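Long-range contacts in uncharacterized HTH-type transcriptional regulator SAR2349 (Staphylococcus aureus, PDB 4EM2), which probably binds DNA as a MarR-family transcriptional regulator and binds salicylate at several sites: residues K75-T80 against F121-P126; I69-A74 against H86-E91; G65-L70 against E130-V135. One frame throughout, in Å; residues are numbered along the deposited sequence.

Interaction 1 of 3, residues K75-T80 against F121-P126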
loop_
_atom_site.group_PDB
_atom_site.type_symbol
_atom_site.label_atom_id
_atom_site.label_comp_id
_atom_site.label_asym_id
_atom_site.label_seq_id
_atom_site.Cartn_x
_atom_site.Cartn_y
_atom_site.Cartn_z
ATOM N N LYS A 75 -4.893 5.903 6.875
ATOM C CA LYS A 75 -4.684 5.327 8.192
ATOM C C LYS A 75 -3.985 6.195 9.213
ATOM O O LYS A 75 -4.075 5.922 10.372
ATOM C CB LYS A 75 -3.942 4.001 8.059
ATOM C CG LYS A 75 -4.718 3.014 7.106
ATOM C CD LYS A 75 -3.935 1.710 6.793
ATOM C CE LYS A 75 -4.827 0.633 6.111
ATOM N NZ LYS A 75 -5.890 0.031 7.019
ATOM N N HIS A 76 -3.338 7.270 8.797
ATOM C CA HIS A 76 -2.582 8.058 9.755
ATOM C C HIS A 76 -2.924 9.535 9.799
ATOM O O HIS A 76 -2.326 10.295 10.604
ATOM C CB HIS A 76 -1.075 7.920 9.458
ATOM C CG HIS A 76 -0.580 6.512 9.563
ATOM N ND1 HIS A 76 -0.508 5.661 8.472
ATOM C CD2 HIS A 76 -0.197 5.785 10.639
ATOM C CE1 HIS A 76 -0.106 4.471 8.880
ATOM N NE2 HIS A 76 0.089 4.520 10.189
ATOM N N GLN A 77 -3.856 9.951 8.946
ATOM C CA GLN A 77 -4.180 11.370 8.876
ATOM C C GLN A 77 -4.703 11.968 10.209
ATOM O O GLN A 77 -5.368 11.318 10.969
ATOM C CB GLN A 77 -5.181 11.630 7.745
ATOM C CG GLN A 77 -6.460 10.785 7.818
ATOM C CD GLN A 77 -7.506 11.307 6.856
ATOM O OE1 GLN A 77 -7.214 11.566 5.691
ATOM N NE2 GLN A 77 -8.719 11.513 7.351
ATOM N N PRO A 78 -4.440 13.239 10.445
ATOM C CA PRO A 78 -3.699 14.147 9.570
ATOM C C PRO A 78 -2.227 13.760 9.597
ATOM O O PRO A 78 -1.687 13.476 10.675
ATOM C CB PRO A 78 -3.967 15.517 10.204
ATOM C CG PRO A 78 -5.287 15.321 10.942
ATOM C CD PRO A 78 -5.073 13.976 11.562
ATOM N N THR A 79 -1.567 13.685 8.443
ATOM C CA THR A 79 -0.150 13.320 8.449
ATOM C C THR A 79 0.632 14.252 7.530
ATOM O O THR A 79 0.051 15.201 6.954
ATOM C CB THR A 79 0.073 11.830 8.096
ATOM O OG1 THR A 79 1.441 11.466 8.369
ATOM C CG2 THR A 79 -0.249 11.567 6.607
ATOM N N THR A 80 1.948 14.046 7.437
ATOM C CA THR A 80 2.789 14.950 6.626
ATOM C C THR A 80 3.700 14.181 5.653
ATOM O O THR A 80 3.934 13.015 5.851
ATOM C CB THR A 80 3.740 15.752 7.557
ATOM O OG1 THR A 80 4.660 14.823 8.158
ATOM C CG2 THR A 80 2.924 16.465 8.701
ATOM N N PHE A 121 -0.132 19.534 6.858
ATOM C CA PHE A 121 -0.948 18.371 7.149
ATOM C C PHE A 121 -1.740 17.923 5.938
ATOM O O PHE A 121 -2.229 18.755 5.141
ATOM C CB PHE A 121 -1.843 18.642 8.325
ATOM C CG PHE A 121 -1.104 18.633 9.614
ATOM C CD1 PHE A 121 -0.609 17.436 10.124
ATOM C CD2 PHE A 121 -0.806 19.835 10.270
ATOM C CE1 PHE A 121 0.194 17.423 11.283
ATOM C CE2 PHE A 121 -0.022 19.838 11.404
ATOM C CZ PHE A 121 0.491 18.634 11.924
ATOM N N LEU A 122 -1.827 16.606 5.796
ATOM C CA LEU A 122 -2.510 15.999 4.659
ATOM C C LEU A 122 -3.641 15.095 5.103
ATOM O O LEU A 122 -3.469 14.279 6.016
ATOM C CB LEU A 122 -1.513 15.141 3.856
ATOM C CG LEU A 122 -0.192 15.852 3.540
ATOM C CD1 LEU A 122 0.929 14.814 3.168
ATOM C CD2 LEU A 122 -0.420 16.812 2.435
ATOM N N THR A 123 -4.785 15.218 4.436
ATOM C CA THR A 123 -5.913 14.363 4.754
ATOM C C THR A 123 -6.643 14.020 3.468
ATOM O O THR A 123 -6.500 14.729 2.474
ATOM C CB THR A 123 -6.944 15.086 5.662
ATOM O OG1 THR A 123 -7.253 16.340 5.060
ATOM C CG2 THR A 123 -6.400 15.255 7.078
ATOM N N LEU A 124 -7.453 12.960 3.500
ATOM C CA LEU A 124 -8.191 12.578 2.294
ATOM C C LEU A 124 -9.324 13.515 2.068
ATOM O O LEU A 124 -9.929 13.996 3.025
ATOM C CB LEU A 124 -8.833 11.189 2.411
ATOM C CG LEU A 124 -7.987 9.898 2.607
ATOM C CD1 LEU A 124 -8.678 8.728 1.936
ATOM C CD2 LEU A 124 -6.608 10.055 2.096
ATOM N N THR A 125 -9.623 13.770 0.802
ATOM C CA THR A 125 -10.829 14.568 0.454
ATOM C C THR A 125 -11.993 13.564 0.428
ATOM O O THR A 125 -11.776 12.346 0.485
ATOM C CB THR A 125 -10.772 15.062 -0.956
ATOM O OG1 THR A 125 -10.679 13.890 -1.799
ATOM C CG2 THR A 125 -9.561 16.000 -1.152
ATOM N N PRO A 126 -13.251 14.048 0.310
ATOM C CA PRO A 126 -14.389 13.091 0.276
ATOM C C PRO A 126 -14.266 12.072 -0.893
ATOM O O PRO A 126 -14.666 10.887 -0.782
ATOM C CB PRO A 126 -15.616 13.995 0.108
ATOM C CG PRO A 126 -15.200 15.282 0.943
ATOM C CD PRO A 126 -13.700 15.445 0.535
HETATM O O HOH W 1 -10.623 13.345 5.780
#

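Interaction 2 of 3, residues I69-A74 against H86-E91. With SAL (2-hydroxybenzoic acid), chain E; SAL (2-hydroxybenzoic acid), chain B.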
loop_
_atom_site.group_PDB
_atom_site.type_symbol
_atom_site.label_atom_id
_atom_site.label_comp_id
_atom_site.label_asym_id
_atom_site.label_seq_id
_atom_site.Cartn_x
_atom_site.Cartn_y
_atom_site.Cartn_z
ATOM N N ILE A 69 0.352 5.438 -0.934
ATOM C CA ILE A 69 0.456 6.693 -0.165
ATOM C C ILE A 69 -0.971 7.071 0.291
ATOM O O ILE A 69 -1.163 7.489 1.438
ATOM C CB ILE A 69 1.016 7.821 -1.034
ATOM C CG1 ILE A 69 2.483 7.499 -1.453
ATOM C CG2 ILE A 69 0.936 9.164 -0.295
ATOM C CD1 ILE A 69 3.365 7.168 -0.375
ATOM N N LEU A 70 -1.952 6.897 -0.597
ATOM C CA LEU A 70 -3.341 7.240 -0.242
ATOM C C LEU A 70 -3.769 6.457 0.996
ATOM O O LEU A 70 -4.306 7.028 1.960
ATOM C CB LEU A 70 -4.310 6.926 -1.392
ATOM C CG LEU A 70 -5.797 7.344 -1.128
ATOM C CD1 LEU A 70 -5.851 8.892 -1.122
ATOM C CD2 LEU A 70 -6.776 6.819 -2.184
ATOM N N ARG A 71 -3.483 5.158 0.980
ATOM C CA ARG A 71 -3.858 4.276 2.051
ATOM C C ARG A 71 -3.138 4.709 3.307
ATOM O O ARG A 71 -3.723 4.742 4.404
ATOM C CB ARG A 71 -3.480 2.814 1.691
ATOM C CG ARG A 71 -3.919 1.732 2.754
ATOM C CD ARG A 71 -3.540 0.281 2.277
ATOM N NE ARG A 71 -2.076 0.132 2.157
ATOM C CZ ARG A 71 -1.439 -1.048 1.997
ATOM N NH1 ARG A 71 -2.145 -2.181 1.923
ATOM N NH2 ARG A 71 -0.085 -1.104 1.973
ATOM N N ASP A 72 -1.852 5.020 3.161
ATOM C CA ASP A 72 -1.063 5.415 4.312
ATOM C C ASP A 72 -1.676 6.648 4.968
ATOM O O ASP A 72 -1.779 6.717 6.192
ATOM C CB ASP A 72 0.391 5.712 3.920
ATOM C CG ASP A 72 1.203 6.271 5.089
ATOM O OD1 ASP A 72 1.141 7.520 5.286
ATOM O OD2 ASP A 72 1.866 5.479 5.800
ATOM N N ILE A 73 -2.050 7.623 4.157
ATOM C CA ILE A 73 -2.631 8.849 4.703
ATOM C C ILE A 73 -3.984 8.478 5.398
ATOM O O ILE A 73 -4.282 8.948 6.498
ATOM C CB ILE A 73 -2.890 9.861 3.563
ATOM C CG1 ILE A 73 -1.541 10.349 3.008
ATOM C CG2 ILE A 73 -3.634 11.053 4.058
ATOM C CD1 ILE A 73 -1.628 11.286 1.864
ATOM N N ALA A 74 -4.766 7.611 4.758
ATOM C CA ALA A 74 -6.073 7.237 5.262
ATOM C C ALA A 74 -5.898 6.749 6.657
ATOM O O ALA A 74 -6.627 7.137 7.530
ATOM C CB ALA A 74 -6.708 6.106 4.390
ATOM N N HIS A 86 8.800 8.394 5.776
ATOM C CA HIS A 86 9.389 7.538 6.758
ATOM C C HIS A 86 8.667 6.184 6.898
ATOM O O HIS A 86 9.291 5.127 6.874
ATOM C CB HIS A 86 9.449 8.253 8.090
ATOM C CG HIS A 86 10.003 7.400 9.174
ATOM N ND1 HIS A 86 9.281 6.375 9.754
ATOM C CD2 HIS A 86 11.243 7.339 9.711
ATOM C CE1 HIS A 86 10.058 5.716 10.598
ATOM N NE2 HIS A 86 11.253 6.283 10.590
ATOM N N ARG A 87 7.361 6.175 7.050
ATOM C CA ARG A 87 6.708 4.884 7.172
ATOM C C ARG A 87 6.778 4.054 5.871
ATOM O O ARG A 87 6.819 2.843 5.917
ATOM C CB ARG A 87 5.205 5.033 7.525
ATOM C CG ARG A 87 4.869 5.629 8.882
ATOM C CD ARG A 87 3.346 5.644 9.037
ATOM N NE ARG A 87 2.742 6.646 8.157
ATOM C CZ ARG A 87 2.385 7.867 8.541
ATOM N NH1 ARG A 87 2.555 8.231 9.814
ATOM N NH2 ARG A 87 1.942 8.752 7.638
ATOM N N ARG A 88 6.722 4.713 4.722
ATOM C CA ARG A 88 6.728 4.014 3.441
ATOM C C ARG A 88 8.137 3.614 3.016
ATOM O O ARG A 88 8.339 2.733 2.151
ATOM C CB ARG A 88 6.113 4.905 2.366
ATOM C CG ARG A 88 4.611 5.182 2.543
ATOM C CD ARG A 88 3.773 4.056 1.947
ATOM N NE ARG A 88 3.603 2.935 2.846
ATOM C CZ ARG A 88 3.726 1.655 2.512
ATOM N NH1 ARG A 88 4.046 1.290 1.273
ATOM N NH2 ARG A 88 3.470 0.740 3.444
ATOM N N ALA A 89 9.113 4.258 3.634
ATOM C CA ALA A 89 10.516 3.977 3.301
ATOM C C ALA A 89 10.775 4.318 1.833
ATOM O O ALA A 89 11.313 3.510 1.083
ATOM C CB ALA A 89 10.860 2.468 3.584
ATOM N N ILE A 90 10.354 5.503 1.400
ATOM C CA ILE A 90 10.646 5.908 0.017
ATOM C C ILE A 90 11.390 7.213 0.163
ATOM O O ILE A 90 11.475 7.736 1.287
ATOM C CB ILE A 90 9.372 6.137 -0.827
ATOM C CG1 ILE A 90 8.405 7.050 -0.070
ATOM C CG2 ILE A 90 8.699 4.775 -1.125
ATOM C CD1 ILE A 90 7.210 7.459 -0.884
ATOM N N GLU A 91 11.939 7.732 -0.936
ATOM C CA GLU A 91 12.676 8.997 -0.874
ATOM C C GLU A 91 11.759 10.162 -1.161
ATOM O O GLU A 91 10.892 10.084 -2.036
ATOM C CB GLU A 91 13.866 9.003 -1.854
ATOM C CG GLU A 91 15.196 8.447 -1.270
ATOM C CD GLU A 91 15.817 9.386 -0.226
ATOM O OE1 GLU A 91 16.061 10.582 -0.568
ATOM O OE2 GLU A 91 16.061 8.931 0.927
HETATM C "C1'" SAL E . 5.157 2.940 -1.486
HETATM O "O1'" SAL E . 5.360 1.740 -1.272
HETATM O "O2'" SAL E . 4.623 3.694 -0.500
HETATM C C1 SAL E . 5.530 3.578 -2.797
HETATM C C2 SAL E . 6.465 2.932 -3.688
HETATM C C3 SAL E . 6.799 3.583 -4.921
HETATM C C4 SAL E . 6.218 4.844 -5.265
HETATM C C5 SAL E . 5.291 5.479 -4.383
HETATM C C6 SAL E . 4.950 4.855 -3.166
HETATM O O2 SAL E . 7.049 1.688 -3.357
HETATM C "C1'" SAL B . 3.463 -3.216 -0.448
HETATM O "O1'" SAL B . 3.421 -3.035 0.775
HETATM O "O2'" SAL B . 4.649 -3.233 -1.116
HETATM C C1 SAL B . 2.226 -3.330 -1.213
HETATM C C2 SAL B . 0.970 -3.527 -0.572
HETATM C C3 SAL B . -0.212 -3.613 -1.322
HETATM C C4 SAL B . -0.143 -3.501 -2.719
HETATM C C5 SAL B . 1.103 -3.316 -3.358
HETATM C C6 SAL B . 2.281 -3.232 -2.612
HETATM O O2 SAL B . 0.907 -3.623 0.722
HETATM O O HOH W 2 2.003 3.023 5.524
#

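Interaction 3 of 3, residues G65-L70 against E130-V135. With SAL (2-hydroxybenzoic acid), chain E; SAL (2-hydroxybenzoic acid), chain C; SAL (2-hydroxybenzoic acid), chain B.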
loop_
_atom_site.group_PDB
_atom_site.type_symbol
_atom_site.label_atom_id
_atom_site.label_comp_id
_atom_site.label_asym_id
_atom_site.label_seq_id
_atom_site.Cartn_x
_atom_site.Cartn_y
_atom_site.Cartn_z
ATOM N N GLY A 65 1.655 3.138 -6.726
ATOM C CA GLY A 65 2.391 4.030 -5.810
ATOM C C GLY A 65 1.429 4.984 -5.094
ATOM O O GLY A 65 1.472 5.176 -3.866
ATOM N N GLN A 66 0.549 5.574 -5.897
ATOM C CA GLN A 66 -0.507 6.489 -5.474
ATOM C C GLN A 66 -1.430 5.795 -4.438
ATOM O O GLN A 66 -1.712 6.332 -3.391
ATOM C CB GLN A 66 -1.322 6.891 -6.711
ATOM C CG GLN A 66 -0.524 7.746 -7.687
ATOM C CD GLN A 66 -1.355 8.130 -8.916
ATOM O OE1 GLN A 66 -2.426 7.606 -9.110
ATOM N NE2 GLN A 66 -0.821 9.020 -9.757
ATOM N N TRP A 67 -1.839 4.574 -4.714
ATOM C CA TRP A 67 -2.674 3.902 -3.766
ATOM C C TRP A 67 -1.984 3.693 -2.420
ATOM O O TRP A 67 -2.568 3.906 -1.353
ATOM C CB TRP A 67 -3.122 2.560 -4.354
ATOM C CG TRP A 67 -3.727 1.677 -3.261
ATOM C CD1 TRP A 67 -3.160 0.562 -2.730
ATOM C CD2 TRP A 67 -4.959 1.885 -2.560
ATOM N NE1 TRP A 67 -3.959 0.056 -1.740
ATOM C CE2 TRP A 67 -5.081 0.836 -1.617
ATOM C CE3 TRP A 67 -5.985 2.837 -2.641
ATOM C CZ2 TRP A 67 -6.217 0.704 -0.743
ATOM C CZ3 TRP A 67 -7.127 2.701 -1.765
ATOM C CH2 TRP A 67 -7.213 1.648 -0.845
ATOM N N LEU A 68 -0.713 3.316 -2.439
ATOM C CA LEU A 68 -0.037 3.069 -1.175
ATOM C C LEU A 68 0.039 4.300 -0.306
ATOM O O LEU A 68 -0.172 4.240 0.953
ATOM C CB LEU A 68 1.386 2.486 -1.456
ATOM C CG LEU A 68 1.316 1.075 -2.079
ATOM C CD1 LEU A 68 2.812 0.594 -2.419
ATOM C CD2 LEU A 68 0.717 0.082 -1.068
ATOM N N ILE A 69 0.352 5.438 -0.934
ATOM C CA ILE A 69 0.456 6.693 -0.165
ATOM C C ILE A 69 -0.971 7.071 0.291
ATOM O O ILE A 69 -1.163 7.489 1.438
ATOM C CB ILE A 69 1.016 7.821 -1.034
ATOM C CG1 ILE A 69 2.483 7.499 -1.453
ATOM C CG2 ILE A 69 0.936 9.164 -0.295
ATOM C CD1 ILE A 69 3.365 7.168 -0.375
ATOM N N LEU A 70 -1.952 6.897 -0.597
ATOM C CA LEU A 70 -3.341 7.240 -0.242
ATOM C C LEU A 70 -3.769 6.457 0.996
ATOM O O LEU A 70 -4.306 7.028 1.960
ATOM C CB LEU A 70 -4.310 6.926 -1.392
ATOM C CG LEU A 70 -5.797 7.344 -1.128
ATOM C CD1 LEU A 70 -5.851 8.892 -1.122
ATOM C CD2 LEU A 70 -6.776 6.819 -2.184
ATOM N N GLU A 130 -14.096 7.958 -0.709
ATOM C CA GLU A 130 -14.951 7.073 -1.479
ATOM C C GLU A 130 -14.066 6.096 -2.267
ATOM O O GLU A 130 -14.347 4.908 -2.343
ATOM C CB GLU A 130 -15.790 7.884 -2.452
ATOM C CG GLU A 130 -16.744 7.081 -3.260
ATOM C CD GLU A 130 -17.958 6.541 -2.501
ATOM O OE1 GLU A 130 -18.238 7.004 -1.379
ATOM O OE2 GLU A 130 -18.671 5.665 -3.073
ATOM N N LEU A 131 -13.013 6.590 -2.881
ATOM C CA LEU A 131 -12.160 5.695 -3.670
ATOM C C LEU A 131 -11.562 4.626 -2.715
ATOM O O LEU A 131 -11.592 3.425 -2.977
ATOM C CB LEU A 131 -11.064 6.508 -4.333
ATOM C CG LEU A 131 -10.038 5.792 -5.254
ATOM C CD1 LEU A 131 -9.343 6.860 -6.056
ATOM C CD2 LEU A 131 -9.032 4.972 -4.432
ATOM N N TYR A 132 -11.088 5.088 -1.567
ATOM C CA TYR A 132 -10.449 4.218 -0.574
ATOM C C TYR A 132 -11.336 3.085 -0.098
ATOM O O TYR A 132 -10.909 1.922 -0.059
ATOM C CB TYR A 132 -10.015 5.074 0.618
ATOM C CG TYR A 132 -9.431 4.282 1.764
ATOM C CD1 TYR A 132 -8.160 3.738 1.676
ATOM C CD2 TYR A 132 -10.167 4.069 2.934
ATOM C CE1 TYR A 132 -7.630 3.002 2.692
ATOM C CE2 TYR A 132 -9.646 3.329 3.978
ATOM C CZ TYR A 132 -8.369 2.792 3.839
ATOM O OH TYR A 132 -7.841 2.023 4.829
ATOM N N GLU A 133 -12.573 3.414 0.290
ATOM C CA GLU A 133 -13.485 2.388 0.758
ATOM C C GLU A 133 -13.791 1.400 -0.334
ATOM O O GLU A 133 -13.885 0.188 -0.073
ATOM C CB GLU A 133 -14.796 2.992 1.259
ATOM C CG GLU A 133 -14.632 3.793 2.550
ATOM C CD GLU A 133 -15.890 4.619 2.869
ATOM O OE1 GLU A 133 -17.034 4.120 2.561
ATOM O OE2 GLU A 133 -15.710 5.747 3.408
ATOM N N ILE A 134 -13.893 1.872 -1.567
ATOM C CA ILE A 134 -14.198 0.941 -2.640
ATOM C C ILE A 134 -13.036 -0.037 -2.955
ATOM O O ILE A 134 -13.239 -1.245 -3.140
ATOM C CB ILE A 134 -14.557 1.657 -3.918
ATOM C CG1 ILE A 134 -15.940 2.266 -3.790
ATOM C CG2 ILE A 134 -14.560 0.673 -5.080
ATOM C CD1 ILE A 134 -16.134 3.411 -4.805
ATOM N N VAL A 135 -11.828 0.501 -3.067
ATOM C CA VAL A 135 -10.675 -0.363 -3.340
ATOM C C VAL A 135 -10.489 -1.347 -2.208
ATOM O O VAL A 135 -10.331 -2.524 -2.423
ATOM C CB VAL A 135 -9.371 0.492 -3.483
ATOM C CG1 VAL A 135 -8.094 -0.422 -3.358
ATOM C CG2 VAL A 135 -9.390 1.239 -4.859
HETATM C "C1'" SAL E . 5.157 2.940 -1.486
HETATM O "O1'" SAL E . 5.360 1.740 -1.272
HETATM O "O2'" SAL E . 4.623 3.694 -0.500
HETATM C C1 SAL E . 5.530 3.578 -2.797
HETATM C C2 SAL E . 6.465 2.932 -3.688
HETATM C C3 SAL E . 6.799 3.583 -4.921
HETATM C C4 SAL E . 6.218 4.844 -5.265
HETATM C C5 SAL E . 5.291 5.479 -4.383
HETATM C C6 SAL E . 4.950 4.855 -3.166
HETATM O O2 SAL E . 7.049 1.688 -3.357
HETATM C "C1'" SAL C . -3.408 -5.069 -0.714
HETATM O "O1'" SAL C . -3.574 -4.552 0.359
HETATM O "O2'" SAL C . -2.948 -6.309 -0.797
HETATM C C1 SAL C . -3.756 -4.341 -1.925
HETATM C C2 SAL C . -4.288 -3.022 -1.809
HETATM C C3 SAL C . -4.642 -2.319 -2.993
HETATM C C4 SAL C . -4.464 -2.912 -4.274
HETATM C C5 SAL C . -3.923 -4.226 -4.377
HETATM C C6 SAL C . -3.571 -4.941 -3.205
HETATM O O2 SAL C . -4.449 -2.450 -0.543
HETATM C "C1'" SAL B . 3.463 -3.216 -0.448
HETATM O "O1'" SAL B . 3.421 -3.035 0.775
HETATM O "O2'" SAL B . 4.649 -3.233 -1.116
HETATM C C1 SAL B . 2.226 -3.330 -1.213
HETATM C C2 SAL B . 0.970 -3.527 -0.572
HETATM C C3 SAL B . -0.212 -3.613 -1.322
HETATM C C4 SAL B . -0.143 -3.501 -2.719
HETATM C C5 SAL B . 1.103 -3.316 -3.358
HETATM C C6 SAL B . 2.281 -3.232 -2.612
HETATM O O2 SAL B . 0.907 -3.623 0.722
#

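Interaction 1 of 3, residues K75-T80 against F121-P126
With chi1 at 54°, Gln77 sets its CG between its own backbone N and carbonyl carbon, and from there the chain runs out extended, crossing Thr123 at about a right angle, until OE1 reaches the backbone of Leu124. Leu124 N donates to Gln77 OE1 at 2.6 Å, in the plane of the amide carbonyl and with the N-H...O angle at 162°. The other end of the amide is used as well: water 1 accepts from Gln77 NE2 and donates to Leu124 O. Glutamine suits the place because one amide can both accept and donate, and so serves the N of one strand residue directly and its O through water 1.

Beyond the cis peptide before Pro78 the backbone itself takes over. Thr79 and Leu122 form an antiparallel hydrogen-bonded pair, a single bridge, with Thr79 N donating to Leu122 O at 3.1 Å and Leu122 N to Thr79 O at 2.6 Å. In this winged helix-turn-helix fold, strand 122-124 pairs on its other edge with strand 108-110 to make the wing, and the bridge ties the link between helices 64-76 and 81-88 to it. The Thr79 hydroxyl turns elsewhere, to Glu83 and Arg87, while Thr80 OG1 caps helix 81-88 at Glu83 N. Thr80 is left with a methyl for Phe121: CG2 lies 3.9 Å from Phe121 CE1, and Pro78 CB is equally close to Phe121 CD1.

Interaction 2 of 3, residues I69-A74 against H86-E91
Charge pairing between Asp72 and Arg87 comes first. Arg87 presents its guanidinium side-on: NE donates to Asp72 OD2 and NH2 to Asp72 OD1, each at 2.8 Å, and both carboxylate oxygens use their syn lone pairs. The two flat groups are nearly coplanar, 27° apart, which lets two nitrogens each meet one oxygen. Water 2 links Asp72 to Arg88, donating to Asp72 OD2 and accepting from Arg88 NE at 3.1 Å.

The apolar part joins helix 64-76 to the end of helix 81-88 within the winged helix-turn-helix domain. That helix closes in a Schellman motif with Ala89 at C-prime, and the chain then brings Ile90 back, its CD1 3.9 Å from Ile69 CD1. The same Ile69 methyl packs on the aliphatic Arg88 CG at 3.7 Å; the long CG1-CD1 arm of isoleucine carries one methyl out to both.

Ile69, Arg88 and Ile90 also line the pocket of salicylate E, with Ile90 CG2 3.8 Å from its C1. Arg88, bent at chi2 (-84°) and chi3 (84°), folds back to bring NH1 beside the ligand's carboxylate, with a weak bond to O1', though the fit there is too tight for its detail to be sure. Arg71 NH2 donates to the hydroxyl O2 of salicylate B at 3.0 Å.

Interaction 3 of 3, residues G65-L70 against E130-V135
Trp67 reaches from helix 64-76 to Leu131, Tyr132 and Val135 on helix 126-148, a packing of two helices whose short segments cross at -103° and whose axes come within 11.4 Å at their closest. It sets a helix of the winged helix-turn-helix domain against the long helix that follows the wing. No hydrogen bond spans the segments; a gap this wide calls for large side chains, and the indole supplies the reach.

From CB, chi1 of 167° places CG anti to the backbone N and directs the ring toward the second helix. The five-membered ring comes first, with CD1 and NE1 beside salicylate C, whose pocket Trp67 and Val135 both line; NE1 has a weak bond to its hydroxyl O2, though the model is too tight there for the detail to be sure. Past the ring fusion, CE3 and CZ3 pass Leu131, whose CD2 lies 4.0 Å from CZ3. That methyl also meets Leu70 CD2 at 3.7 Å, so Leu131 touches both the tryptophan and the residue three places on.

At the far end, CZ2 and CH2 lie under Val135. Its CG1 sits 3.4 Å from the centroid of the six-membered ring, nearly along the ring normal, a CH-pi contact over one face, and valine, branched at CB, brings this methyl close without a long chain. The Tyr132 ring lies nearly parallel to the six-membered ring of Trp67, at 23°, but is slid aside with centroids 5.6 Å apart, so the two scarcely overlap. Where they do meet, Trp67 CH2 is 3.4 Å from Tyr132 CD1.

How the interactions relate
Helix 64-76 carries one side of interactions 2 and 3, and the loop that leaves its C-terminal end makes interaction 1. The ranges of interactions 2 and 3 overlap at Ile69, which meets 86-91, and Leu70, which meets 130-135. The centres lie about 11 to 12 Å apart. Arg87 NH2 and Thr79 OG1, 2.9 Å apart, join the salt bridge to the Thr79-Leu122 beta bridge, and Leu124 CD2 packs 3.5 Å from Leu70 CD1. Tyr132 CE1 lies 3.7 Å from Ala74 CB. Salicylates E and B touch both interactions 2 and 3; salicylate C lies against Trp67 and Val135 of interaction 3 and also touches Arg71 of interaction 2, and another lies against Leu122.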